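Local structure of short-chain dehydrogenase/reductase SDR (Vibrio parahaemolyticus, 3GUY) at residues 20-25 against 43-48; 36-41 against 49-54; 64-69 against 116-121. The protein probably catalyses NAD(P)-dependent oxidation or reduction of a substrate not yet identified, as expected of a short-chain dehydrogenase/reductase with a Rossmann fold. The protein carries 2 engineered substitutions. All coordinates share one frame; numbering follows the deposited sequence.

How the interactions relate
All three interactions belong to one Rossmann-type domain. Interaction 2 packs helix 35-42 on strand 51-53, an outermost strand of the parallel sheet within the chain; interaction 1 joins the end of helix 12-23 to the loop leading into that strand. Their centres are 13 Å apart and their segments alternate along the chain: helix 35-42 gives interaction 2 its first segment, and the loop that follows gives interaction 1 its second. Interaction 3, later in sequence, joins helices 59-67 and 93-118, its centre 19 Å from that of interaction 2 and 23 Å from that of interaction 1. It touches interaction 2 at the engineered R54, whose NH2 probably hydrogen-bonds Q64 OE1, 3.1 Å away.

Interaction 1. Residues 20-25 against 43-48; sequences LYDAEG and NCLSNN
The C-terminal turn of helix 12-23 faces an irregular loop, 43-48, the backbones coming nearest at D22 and N47, whose CA atoms are 5.8 Å apart. D22 carries the contact. Its CG lies anti to the backbone N (chi1 -179°), which sends the carboxylate into the loop, where both oxygens accept backbone N-H groups through their syn lone pairs: N47 N to D22 OD1 at 2.8 Å, and S46 N to D22 OD2 at 3.1 Å. S46 N also makes a weak second bond to OD1. The L45 side chain crosses that of D22 obliquely, with L45 CD2 3.8 Å from D22 CB. N47 returns the grip: its ND2 donates to D22 O over 2.9 Å, the acceptor lying in the amide plane but the donor standing 32° above the carbonyl plane. The same oxygen receives G25 N, part of the Schellman motif that ends the helix with G25, at positive phi, as C-prime residue. N47 ND2 therefore packs close to G25 CA, at 3.2 Å. With two loop N-H groups holding its carboxylate and two donors on its carbonyl, buried D22 fastens the helix end to the loop leading into strand 51-53; such bonding would be expected to favour the charged carboxylate.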
ATOM      1  N   LEU D  20      17.864  27.709   3.495  1.00 37.02           N
ATOM      2  CA  LEU D  20      17.413  27.996   2.119  1.00 37.20           C
ATOM      3  C   LEU D  20      16.230  28.967   2.106  1.00 37.77           C
ATOM      4  O   LEU D  20      16.120  29.827   1.199  1.00 38.93           O
ATOM      5  CB  LEU D  20      17.038  26.713   1.347  1.00 37.31           C
ATOM      6  CG  LEU D  20      18.081  25.610   1.077  1.00 36.01           C
ATOM      7  CD1 LEU D  20      17.344  24.435   0.418  1.00 36.53           C
ATOM      8  CD2 LEU D  20      19.278  26.025   0.209  1.00 33.00           C
ATOM      9  N   TYR D  21      15.334  28.847   3.076  1.00 37.19           N
ATOM     10  CA  TYR D  21      14.196  29.771   3.154  1.00 37.94           C
ATOM     11  C   TYR D  21      14.700  31.176   3.565  1.00 37.72           C
ATOM     12  O   TYR D  21      14.294  32.170   2.995  1.00 37.52           O
ATOM     13  CB  TYR D  21      13.152  29.323   4.186  1.00 38.16           C
ATOM     14  CG  TYR D  21      12.213  28.227   3.774  1.00 40.66           C
ATOM     15  CD1 TYR D  21      11.329  28.398   2.697  1.00 42.97           C
ATOM     16  CD2 TYR D  21      12.170  27.026   4.475  1.00 41.87           C
ATOM     17  CE1 TYR D  21      10.445  27.400   2.324  1.00 44.08           C
ATOM     18  CE2 TYR D  21      11.287  26.020   4.107  1.00 43.52           C
ATOM     19  CZ  TYR D  21      10.422  26.218   3.040  1.00 45.00           C
ATOM     20  OH  TYR D  21       9.543  25.223   2.689  1.00 45.15           O
ATOM     21  N   ASP D  22      15.569  31.231   4.576  1.00 37.81           N
ATOM     22  CA  ASP D  22      16.186  32.484   5.011  1.00 37.94           C
ATOM     23  C   ASP D  22      16.920  33.189   3.855  1.00 38.79           C
ATOM     24  O   ASP D  22      16.647  34.352   3.578  1.00 39.79           O
ATOM     25  CB  ASP D  22      17.164  32.219   6.141  1.00 37.44           C
ATOM     26  CG  ASP D  22      17.811  33.489   6.654  1.00 37.24           C
ATOM     27  OD1 ASP D  22      17.114  34.237   7.354  1.00 37.68           O
ATOM     28  OD2 ASP D  22      19.012  33.722   6.376  1.00 37.43           O
ATOM     29  N   ALA D  23      17.858  32.490   3.216  1.00 39.83           N
ATOM     30  CA  ALA D  23      18.512  32.954   1.974  1.00 40.99           C
ATOM     31  C   ALA D  23      17.559  33.521   0.894  1.00 42.02           C
ATOM     32  O   ALA D  23      17.997  34.330   0.081  1.00 43.26           O
ATOM     33  CB  ALA D  23      19.329  31.846   1.380  1.00 40.34           C
ATOM     34  N   GLU D  24      16.290  33.103   0.860  1.00 42.51           N
ATOM     35  CA  GLU D  24      15.294  33.700  -0.055  1.00 43.07           C
ATOM     36  C   GLU D  24      14.655  34.929   0.538  1.00 43.04           C
ATOM     37  O   GLU D  24      13.602  35.365   0.071  1.00 42.59           O
ATOM     38  CB  GLU D  24      14.132  32.744  -0.344  1.00 43.98           C
ATOM     39  CG  GLU D  24      14.435  31.582  -1.227  1.00 45.58           C
ATOM     40  CD  GLU D  24      13.200  30.700  -1.414  1.00 48.23           C
ATOM     41  OE1 GLU D  24      12.412  30.481  -0.456  1.00 48.41           O
ATOM     42  OE2 GLU D  24      13.026  30.202  -2.539  1.00 52.31           O
ATOM     43  N   GLY D  25      15.234  35.451   1.612  1.00 43.29           N
ATOM     44  CA  GLY D  25      14.646  36.571   2.329  1.00 43.46           C
ATOM     45  C   GLY D  25      13.447  36.279   3.227  1.00 43.46           C
ATOM     46  O   GLY D  25      12.899  37.210   3.803  1.00 43.89           O
ATOM     47  N   ASN D  43      21.888  32.103  14.243  1.00 44.39           N
ATOM     48  CA  ASN D  43      22.940  33.100  14.101  1.00 45.97           C
ATOM     49  C   ASN D  43      23.626  33.011  12.736  1.00 46.82           C
ATOM     50  O   ASN D  43      24.463  33.857  12.433  1.00 47.14           O
ATOM     51  CB  ASN D  43      23.968  32.978  15.254  1.00 46.17           C
ATOM     52  CG  ASN D  43      23.424  33.520  16.583  1.00 47.36           C
ATOM     53  OD1 ASN D  43      22.442  34.268  16.601  1.00 48.62           O
ATOM     54  ND2 ASN D  43      24.054  33.139  17.697  1.00 47.82           N
ATOM     55  N   CYS D  44      23.283  31.982  11.938  1.00 47.13           N
ATOM     56  CA  CYS D  44      23.577  31.966  10.490  1.00 47.61           C
ATOM     57  C   CYS D  44      22.521  32.673   9.644  1.00 46.64           C
ATOM     58  O   CYS D  44      22.749  32.915   8.460  1.00 47.32           O
ATOM     59  CB  CYS D  44      23.667  30.547   9.934  1.00 47.90           C
ATOM     60  SG  CYS D  44      24.672  29.437  10.855  1.00 51.63           S
ATOM     61  N   LEU D  45      21.366  32.965  10.221  1.00 45.41           N
ATOM     62  CA  LEU D  45      20.259  33.506   9.468  1.00 44.58           C
ATOM     63  C   LEU D  45      20.252  35.010   9.626  1.00 44.82           C
ATOM     64  O   LEU D  45      20.848  35.537  10.577  1.00 45.33           O
ATOM     65  CB  LEU D  45      18.947  32.906   9.974  1.00 44.26           C
ATOM     66  CG  LEU D  45      18.978  31.377  10.123  1.00 43.23           C
ATOM     67  CD1 LEU D  45      17.609  30.870  10.592  1.00 40.93           C
ATOM     68  CD2 LEU D  45      19.438  30.686   8.828  1.00 40.90           C
ATOM     69  N   SER D  46      19.604  35.699   8.686  1.00 43.96           N
ATOM     70  CA  SER D  46      19.487  37.155   8.721  1.00 43.55           C
ATOM     71  C   SER D  46      18.029  37.664   8.733  1.00 42.19           C
ATOM     72  O   SER D  46      17.801  38.837   9.009  1.00 42.30           O
ATOM     73  CB  SER D  46      20.208  37.748   7.514  1.00 43.64           C
ATOM     74  OG  SER D  46      19.241  38.180   6.561  1.00 45.99           O
ATOM     75  N   ASN D  47      17.058  36.809   8.399  1.00 40.74           N
ATOM     76  CA  ASN D  47      15.612  37.171   8.434  1.00 39.61           C
ATOM     77  C   ASN D  47      14.797  36.383   9.475  1.00 38.95           C
ATOM     78  O   ASN D  47      13.564  36.481   9.543  1.00 37.90           O
ATOM     79  CB  ASN D  47      15.037  36.992   7.045  1.00 39.30           C
ATOM     80  CG  ASN D  47      15.914  37.663   6.005  1.00 40.18           C
ATOM     81  OD1 ASN D  47      16.216  38.857   6.138  1.00 38.68           O
ATOM     82  ND2 ASN D  47      16.401  36.899   5.037  1.00 35.84           N
ATOM     83  N   ASN D  48      15.505  35.636  10.308  1.00 38.64           N
ATOM     84  CA  ASN D  48      14.860  34.859  11.357  1.00 38.41           C
ATOM     85  C   ASN D  48      14.176  35.737  12.411  1.00 39.19           C
ATOM     86  O   ASN D  48      14.733  36.756  12.860  1.00 39.35           O
ATOM     87  CB  ASN D  48      15.862  33.898  12.013  1.00 38.16           C
ATOM     88  CG  ASN D  48      15.273  33.197  13.215  1.00 38.89           C
ATOM     89  OD1 ASN D  48      15.424  33.687  14.335  1.00 35.49           O
ATOM     90  ND2 ASN D  48      14.498  32.101  12.979  1.00 33.93           N
TER

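Interaction 2. Residues 36-41 against 49-54; sequences SKLSTV and VGYRAR. Engineered in segment 49-54: R54 (natural residue Cys).
Helix 35-42 runs nearly antiparallel to the short, weakly bonded strand 51-53, the axes of the two short segments approaching to 8.4 Å at an angle of 164°. This is the return half of a beta-alpha-beta unit whose first strand is 28-32, and the nearest CA atoms, those of L38 and Y51, are 6.7 Å apart. Y51 points toward the helix with CG in the crowded position between backbone N and carbonyl carbon (chi1 59°). One ring face is thereby laid against the helix backbone, with S39 N 4.0 Å above the ring plane and offset toward the rim. L38 CB meets Y51 CD1 at 3.7 Å, while its CD1 methyl passes the ring: L38 CD1 sits 3.7 Å from A53 N, against the strand backbone. At the far end of the ring S39 OG and Y51 OH lie tip to tip, 2.8 Å apart, at hydrogen-bonding distance; S39 OG also has a weak bond to E35 O. R52 points away from the helix, its guanidinium face against face with that of engineered R54, R52 CZ 3.6 Å above the R54 plane and over its centre; A53 O holds R54 NE, and E61 O and Q64 OE1 hold its NH2. The helix contact is thus van der Waals packing of L38 and the ring, partly against backbone, with polar pairing confined to the hydroxyl tips.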
ATOM      1  N   SER D  36      20.575  25.915  22.929  1.00 39.03           N
ATOM      2  CA  SER D  36      21.984  26.107  22.526  1.00 40.04           C
ATOM      3  C   SER D  36      22.202  25.851  21.026  1.00 39.48           C
ATOM      4  O   SER D  36      22.670  26.728  20.299  1.00 39.15           O
ATOM      5  CB  SER D  36      22.943  25.261  23.381  1.00 40.53           C
ATOM      6  OG  SER D  36      23.075  25.825  24.695  1.00 43.19           O
ATOM      7  N   LYS D  37      21.855  24.654  20.560  1.00 39.66           N
ATOM      8  CA  LYS D  37      21.866  24.349  19.095  1.00 39.72           C
ATOM      9  C   LYS D  37      20.973  25.281  18.189  1.00 38.74           C
ATOM     10  O   LYS D  37      21.404  25.698  17.113  1.00 38.83           O
ATOM     11  CB  LYS D  37      21.525  22.865  18.863  1.00 40.43           C
ATOM     12  CG  LYS D  37      22.735  21.945  18.890  1.00 43.20           C
ATOM     13  CD  LYS D  37      22.340  20.486  19.176  1.00 45.82           C
ATOM     14  CE  LYS D  37      23.554  19.654  19.621  1.00 47.37           C
ATOM     15  NZ  LYS D  37      23.351  18.974  20.945  1.00 48.73           N
ATOM     16  N   LEU D  38      19.746  25.595  18.605  1.00 38.09           N
ATOM     17  CA  LEU D  38      18.911  26.580  17.903  1.00 37.72           C
ATOM     18  C   LEU D  38      19.601  27.949  17.697  1.00 38.74           C
ATOM     19  O   LEU D  38      19.677  28.442  16.576  1.00 38.18           O
ATOM     20  CB  LEU D  38      17.552  26.772  18.605  1.00 37.17           C
ATOM     21  CG  LEU D  38      16.554  25.601  18.522  1.00 37.90           C
ATOM     22  CD1 LEU D  38      15.413  25.754  19.516  1.00 36.05           C
ATOM     23  CD2 LEU D  38      16.007  25.420  17.087  1.00 33.93           C
ATOM     24  N   SER D  39      20.110  28.551  18.771  1.00 39.67           N
ATOM     25  CA  SER D  39      20.956  29.748  18.687  1.00 40.51           C
ATOM     26  C   SER D  39      21.954  29.677  17.538  1.00 41.09           C
ATOM     27  O   SER D  39      22.006  30.584  16.714  1.00 41.04           O
ATOM     28  CB  SER D  39      21.756  29.946  19.986  1.00 40.89           C
ATOM     29  OG  SER D  39      20.954  30.553  20.974  1.00 42.29           O
ATOM     30  N   THR D  40      22.760  28.623  17.508  1.00 41.47           N
ATOM     31  CA  THR D  40      23.840  28.545  16.525  1.00 42.44           C
ATOM     32  C   THR D  40      23.290  28.486  15.103  1.00 42.32           C
ATOM     33  O   THR D  40      23.897  29.054  14.201  1.00 43.52           O
ATOM     34  CB  THR D  40      24.759  27.309  16.682  1.00 42.92           C
ATOM     35  OG1 THR D  40      25.146  27.139  18.056  1.00 43.88           O
ATOM     36  CG2 THR D  40      26.008  27.494  15.804  1.00 41.82           C
ATOM     37  N   VAL D  41      22.155  27.807  14.908  1.00 41.28           N
ATOM     38  CA  VAL D  41      21.499  27.778  13.599  1.00 40.35           C
ATOM     39  C   VAL D  41      21.003  29.165  13.271  1.00 40.22           C
ATOM     40  O   VAL D  41      21.236  29.639  12.181  1.00 40.33           O
ATOM     41  CB  VAL D  41      20.319  26.770  13.548  1.00 40.36           C
ATOM     42  CG1 VAL D  41      19.454  26.962  12.261  1.00 40.26           C
ATOM     43  CG2 VAL D  41      20.839  25.377  13.653  1.00 38.71           C
ATOM     44  N   VAL D  49      12.975  35.321  12.821  1.00 38.69           N
ATOM     45  CA  VAL D  49      12.156  36.100  13.747  1.00 38.57           C
ATOM     46  C   VAL D  49      11.918  35.337  15.051  1.00 37.67           C
ATOM     47  O   VAL D  49      10.913  35.528  15.709  1.00 38.33           O
ATOM     48  CB  VAL D  49      10.800  36.485  13.117  1.00 38.60           C
ATOM     49  CG1 VAL D  49      11.021  37.427  11.907  1.00 40.16           C
ATOM     50  CG2 VAL D  49      10.030  35.244  12.714  1.00 39.67           C
ATOM     51  N   GLY D  50      12.850  34.477  15.424  1.00 37.05           N
ATOM     52  CA  GLY D  50      12.730  33.781  16.690  1.00 36.47           C
ATOM     53  C   GLY D  50      12.955  32.293  16.581  1.00 35.78           C
ATOM     54  O   GLY D  50      12.995  31.712  15.493  1.00 34.19           O
ATOM     55  N   TYR D  51      13.182  31.720  17.745  1.00 35.86           N
ATOM     56  CA  TYR D  51      13.338  30.303  17.947  1.00 36.26           C
ATOM     57  C   TYR D  51      12.917  30.011  19.381  1.00 36.23           C
ATOM     58  O   TYR D  51      13.010  30.896  20.267  1.00 36.53           O
ATOM     59  CB  TYR D  51      14.779  29.867  17.735  1.00 36.68           C
ATOM     60  CG  TYR D  51      15.830  30.532  18.624  1.00 40.34           C
ATOM     61  CD1 TYR D  51      16.196  29.964  19.839  1.00 44.42           C
ATOM     62  CD2 TYR D  51      16.497  31.704  18.222  1.00 42.73           C
ATOM     63  CE1 TYR D  51      17.177  30.548  20.655  1.00 46.54           C
ATOM     64  CE2 TYR D  51      17.486  32.309  19.035  1.00 45.87           C
ATOM     65  CZ  TYR D  51      17.820  31.717  20.247  1.00 47.61           C
ATOM     66  OH  TYR D  51      18.785  32.265  21.061  1.00 50.57           O
ATOM     67  N   ARG D  52      12.461  28.792  19.630  1.00 34.81           N
ATOM     68  CA  ARG D  52      12.082  28.413  20.983  1.00 34.25           C
ATOM     69  C   ARG D  52      12.275  26.919  21.165  1.00 34.18           C
ATOM     70  O   ARG D  52      11.779  26.133  20.361  1.00 33.37           O
ATOM     71  CB  ARG D  52      10.633  28.765  21.208  1.00 34.30           C
ATOM     72  CG  ARG D  52      10.217  28.714  22.641  1.00 34.22           C
ATOM     73  CD  ARG D  52       8.821  29.160  22.762  1.00 36.49           C
ATOM     74  NE  ARG D  52       8.351  29.114  24.144  1.00 36.98           N
ATOM     75  CZ  ARG D  52       7.083  29.270  24.505  1.00 37.05           C
ATOM     76  NH1 ARG D  52       6.125  29.450  23.604  1.00 35.83           N
ATOM     77  NH2 ARG D  52       6.766  29.219  25.788  1.00 39.73           N
ATOM     78  N   ALA D  53      13.018  26.547  22.196  1.00 33.78           N
ATOM     79  CA  ALA D  53      13.184  25.146  22.571  1.00 34.07           C
ATOM     80  C   ALA D  53      11.863  24.611  23.045  1.00 33.75           C
ATOM     81  O   ALA D  53      11.243  25.214  23.932  1.00 33.97           O
ATOM     82  CB  ALA D  53      14.227  25.018  23.687  1.00 34.38           C
ATOM     83  N   ARG D  54      11.416  23.479  22.481  1.00 33.49           N
ATOM     84  CA  ARG D  54      10.183  22.842  22.902  1.00 32.98           C
ATOM     85  C   ARG D  54      10.319  21.320  22.845  1.00 33.30           C
ATOM     86  O   ARG D  54      11.045  20.793  22.006  1.00 31.48           O
ATOM     87  CB  ARG D  54       9.016  23.231  21.998  1.00 33.56           C
ATOM     88  CG  ARG D  54       8.761  24.722  21.764  1.00 34.99           C
ATOM     89  CD  ARG D  54       7.708  25.287  22.641  1.00 35.00           C
ATOM     90  NE  ARG D  54       8.192  25.446  24.005  1.00 36.57           N
ATOM     91  CZ  ARG D  54       7.417  25.670  25.068  1.00 34.83           C
ATOM     92  NH1 ARG D  54       7.974  25.824  26.250  1.00 37.16           N
ATOM     93  NH2 ARG D  54       6.097  25.740  24.960  1.00 35.72           N
TER

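Interaction 3. Residues 64-69 against 116-121; sequences QLFEQL and KRYKDQ
R117 and Y118 both reach from the end of helix 93-118 toward the last turn of helix 59-67, one meeting charge and the other an aromatic ring. The extended chain of R117 carries its guanidinium across, and a last torsion near a right angle turns one face onto the helix backbone: F66 C lies over the centre, 4.0 Å above the plane, and E67 N nearer the rim. F66 CB supports the arm from the same side, 3.7 Å from R117 NE. E67 starts with CG anti to its backbone N (chi1 -172°), then bends at chi2 (66°), so a residue whose CB points away overall brings its carboxylate back, the E67 and R117 side chains crossing at about a right angle. R117 NH2 donates to E67 OE1 over 2.8 Å, nearly in the guanidinium plane but above that of the carboxylate; the two planes are 59° apart. R117 NH1 adds a weak bond to the same oxygen. Beside this salt bridge F66 and Y118 cross obliquely, F66 CD1 lying at the edge of the tyrosine ring, 4.1 Å from Y118 CE2 and 3.8 Å from Y118 OH. R117 CB covers one face of the Y118 ring. R117 NE forms a salt bridge with E113 OE2, so the guanidinium is held between two carboxylates, which should favour its charged form while the buried aromatic pair joins the two helices.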
ATOM      1  N   GLN D  64       1.557  26.214  23.541  1.00 36.48           N
ATOM      2  CA  GLN D  64       2.267  27.489  23.810  1.00 37.11           C
ATOM      3  C   GLN D  64       3.149  27.951  22.657  1.00 37.15           C
ATOM      4  O   GLN D  64       3.347  29.149  22.474  1.00 36.45           O
ATOM      5  CB  GLN D  64       3.158  27.370  25.027  1.00 37.08           C
ATOM      6  CG  GLN D  64       2.395  27.266  26.344  1.00 38.43           C
ATOM      7  CD  GLN D  64       3.179  26.491  27.378  1.00 41.05           C
ATOM      8  OE1 GLN D  64       4.419  26.563  27.424  1.00 38.16           O
ATOM      9  NE2 GLN D  64       2.463  25.710  28.198  1.00 45.20           N
ATOM     10  N   LEU D  65       3.710  26.999  21.907  1.00 37.29           N
ATOM     11  CA  LEU D  65       4.563  27.324  20.772  1.00 37.55           C
ATOM     12  C   LEU D  65       3.760  28.188  19.810  1.00 37.50           C
ATOM     13  O   LEU D  65       4.192  29.256  19.444  1.00 37.72           O
ATOM     14  CB  LEU D  65       5.142  26.043  20.086  1.00 37.06           C
ATOM     15  CG  LEU D  65       5.805  26.127  18.681  1.00 36.95           C
ATOM     16  CD1 LEU D  65       7.151  26.898  18.660  1.00 34.02           C
ATOM     17  CD2 LEU D  65       6.007  24.709  18.100  1.00 34.63           C
ATOM     18  N   PHE D  66       2.568  27.754  19.443  1.00 38.51           N
ATOM     19  CA  PHE D  66       1.811  28.477  18.447  1.00 39.67           C
ATOM     20  C   PHE D  66       1.110  29.713  18.985  1.00 41.13           C
ATOM     21  O   PHE D  66       0.897  30.660  18.228  1.00 40.54           O
ATOM     22  CB  PHE D  66       0.856  27.556  17.711  1.00 39.97           C
ATOM     23  CG  PHE D  66       1.577  26.599  16.820  1.00 39.43           C
ATOM     24  CD1 PHE D  66       2.097  27.022  15.616  1.00 39.39           C
ATOM     25  CD2 PHE D  66       1.828  25.307  17.236  1.00 41.29           C
ATOM     26  CE1 PHE D  66       2.816  26.150  14.821  1.00 39.82           C
ATOM     27  CE2 PHE D  66       2.535  24.437  16.439  1.00 41.10           C
ATOM     28  CZ  PHE D  66       3.034  24.866  15.239  1.00 40.74           C
ATOM     29  N   GLU D  67       0.775  29.702  20.273  1.00 42.23           N
ATOM     30  CA  GLU D  67       0.107  30.841  20.898  1.00 43.53           C
ATOM     31  C   GLU D  67       1.003  32.084  20.825  1.00 43.56           C
ATOM     32  O   GLU D  67       0.535  33.182  20.568  1.00 43.82           O
ATOM     33  CB  GLU D  67      -0.213  30.533  22.364  1.00 43.52           C
ATOM     34  CG  GLU D  67      -1.087  31.582  23.050  1.00 45.63           C
ATOM     35  CD  GLU D  67      -2.501  31.651  22.478  1.00 48.39           C
ATOM     36  OE1 GLU D  67      -3.077  30.587  22.164  1.00 49.06           O
ATOM     37  OE2 GLU D  67      -3.040  32.778  22.357  1.00 51.86           O
ATOM     38  N   GLN D  68       2.296  31.892  21.023  1.00 44.60           N
ATOM     39  CA  GLN D  68       3.222  33.012  21.143  1.00 45.18           C
ATOM     40  C   GLN D  68       3.709  33.550  19.799  1.00 45.06           C
ATOM     41  O   GLN D  68       4.488  34.471  19.776  1.00 45.14           O
ATOM     42  CB  GLN D  68       4.415  32.604  22.032  1.00 45.40           C
ATOM     43  CG  GLN D  68       4.024  32.310  23.486  1.00 47.18           C
ATOM     44  CD  GLN D  68       3.447  33.539  24.181  1.00 49.65           C
ATOM     45  OE1 GLN D  68       2.329  33.514  24.726  1.00 50.80           O
ATOM     46  NE2 GLN D  68       4.189  34.638  24.124  1.00 51.16           N
ATOM     47  N   LEU D  69       3.267  32.981  18.682  1.00 45.31           N
ATOM     48  CA  LEU D  69       3.684  33.482  17.385  1.00 45.42           C
ATOM     49  C   LEU D  69       2.982  34.798  17.143  1.00 46.35           C
ATOM     50  O   LEU D  69       1.868  34.994  17.628  1.00 46.03           O
ATOM     51  CB  LEU D  69       3.332  32.496  16.263  1.00 45.45           C
ATOM     52  CG  LEU D  69       4.170  31.224  16.174  1.00 44.22           C
ATOM     53  CD1 LEU D  69       3.659  30.374  15.026  1.00 41.59           C
ATOM     54  CD2 LEU D  69       5.640  31.570  16.006  1.00 43.62           C
ATOM     55  N   LYS D 116      -6.525  22.727  14.533  1.00 31.32           N
ATOM     56  CA  LYS D 116      -7.313  23.494  15.512  1.00 33.10           C
ATOM     57  C   LYS D 116      -7.279  24.985  15.146  1.00 33.28           C
ATOM     58  O   LYS D 116      -8.320  25.596  15.013  1.00 34.20           O
ATOM     59  CB  LYS D 116      -6.748  23.286  16.933  1.00 33.20           C
ATOM     60  CG  LYS D 116      -7.710  23.662  18.045  1.00 37.28           C
ATOM     61  CD  LYS D 116      -7.214  23.185  19.433  1.00 40.33           C
ATOM     62  CE  LYS D 116      -8.306  23.308  20.498  1.00 42.06           C
ATOM     63  NZ  LYS D 116      -9.163  22.067  20.486  1.00 44.46           N
ATOM     64  N   ARG D 117      -6.091  25.521  14.923  1.00 33.95           N
ATOM     65  CA  ARG D 117      -5.900  26.977  14.798  1.00 34.44           C
ATOM     66  C   ARG D 117      -6.040  27.482  13.360  1.00 35.02           C
ATOM     67  O   ARG D 117      -6.564  28.593  13.140  1.00 35.67           O
ATOM     68  CB  ARG D 117      -4.533  27.384  15.332  1.00 34.68           C
ATOM     69  CG  ARG D 117      -4.374  27.289  16.828  1.00 35.33           C
ATOM     70  CD  ARG D 117      -2.915  27.562  17.190  1.00 36.45           C
ATOM     71  NE  ARG D 117      -2.689  27.482  18.626  1.00 38.45           N
ATOM     72  CZ  ARG D 117      -2.724  28.499  19.494  1.00 38.97           C
ATOM     73  NH1 ARG D 117      -2.953  29.738  19.086  1.00 37.86           N
ATOM     74  NH2 ARG D 117      -2.492  28.266  20.785  1.00 37.51           N
ATOM     75  N   TYR D 118      -5.608  26.691  12.382  1.00 34.41           N
ATOM     76  CA  TYR D 118      -5.381  27.220  11.031  1.00 34.71           C
ATOM     77  C   TYR D 118      -6.023  26.437   9.912  1.00 34.73           C
ATOM     78  O   TYR D 118      -5.632  26.594   8.764  1.00 35.13           O
ATOM     79  CB  TYR D 118      -3.881  27.298  10.738  1.00 34.84           C
ATOM     80  CG  TYR D 118      -3.058  27.925  11.821  1.00 36.04           C
ATOM     81  CD1 TYR D 118      -3.434  29.147  12.412  1.00 36.33           C
ATOM     82  CD2 TYR D 118      -1.877  27.316  12.244  1.00 35.17           C
ATOM     83  CE1 TYR D 118      -2.650  29.718  13.411  1.00 37.11           C
ATOM     84  CE2 TYR D 118      -1.114  27.854  13.231  1.00 35.77           C
ATOM     85  CZ  TYR D 118      -1.488  29.060  13.816  1.00 38.27           C
ATOM     86  OH  TYR D 118      -0.679  29.559  14.795  1.00 35.09           O
ATOM     87  N   LYS D 119      -7.001  25.602  10.202  1.00 35.29           N
ATOM     88  CA  LYS D 119      -7.581  24.781   9.133  1.00 36.78           C
ATOM     89  C   LYS D 119      -8.249  25.605   8.037  1.00 37.79           C
ATOM     90  O   LYS D 119      -8.286  25.181   6.889  1.00 37.93           O
ATOM     91  CB  LYS D 119      -8.537  23.707   9.669  1.00 36.77           C
ATOM     92  CG  LYS D 119      -9.688  24.213  10.474  1.00 39.18           C
ATOM     93  CD  LYS D 119     -10.683  23.116  10.810  1.00 41.41           C
ATOM     94  CE  LYS D 119     -11.768  23.588  11.791  1.00 41.71           C
ATOM     95  NZ  LYS D 119     -11.237  23.961  13.133  1.00 45.32           N
ATOM     96  N   ASP D 120      -8.806  26.764   8.388  1.00 39.18           N
ATOM     97  CA  ASP D 120      -9.510  27.621   7.420  1.00 39.58           C
ATOM     98  C   ASP D 120      -8.568  28.705   6.826  1.00 39.60           C
ATOM     99  O   ASP D 120      -9.019  29.600   6.106  1.00 39.33           O
ATOM    100  CB  ASP D 120     -10.739  28.263   8.081  1.00 40.29           C
ATOM    101  CG  ASP D 120     -11.901  27.279   8.294  1.00 43.02           C
ATOM    102  OD1 ASP D 120     -11.922  26.183   7.677  1.00 46.79           O
ATOM    103  OD2 ASP D 120     -12.832  27.611   9.073  1.00 44.80           O
ATOM    104  N   GLN D 121      -7.268  28.602   7.132  1.00 39.08           N
ATOM    105  CA  GLN D 121      -6.215  29.481   6.599  1.00 38.62           C
ATOM    106  C   GLN D 121      -5.410  28.735   5.520  1.00 38.49           C
ATOM    107  O   GLN D 121      -5.220  27.534   5.615  1.00 37.18           O
ATOM    108  CB  GLN D 121      -5.232  29.885   7.702  1.00 38.79           C
ATOM    109  CG  GLN D 121      -5.837  30.648   8.882  1.00 39.79           C
ATOM    110  CD  GLN D 121      -6.269  32.065   8.523  1.00 42.27           C
ATOM    111  OE1 GLN D 121      -5.760  32.681   7.578  1.00 45.52           O
ATOM    112  NE2 GLN D 121      -7.220  32.588   9.286  1.00 44.56           N
TER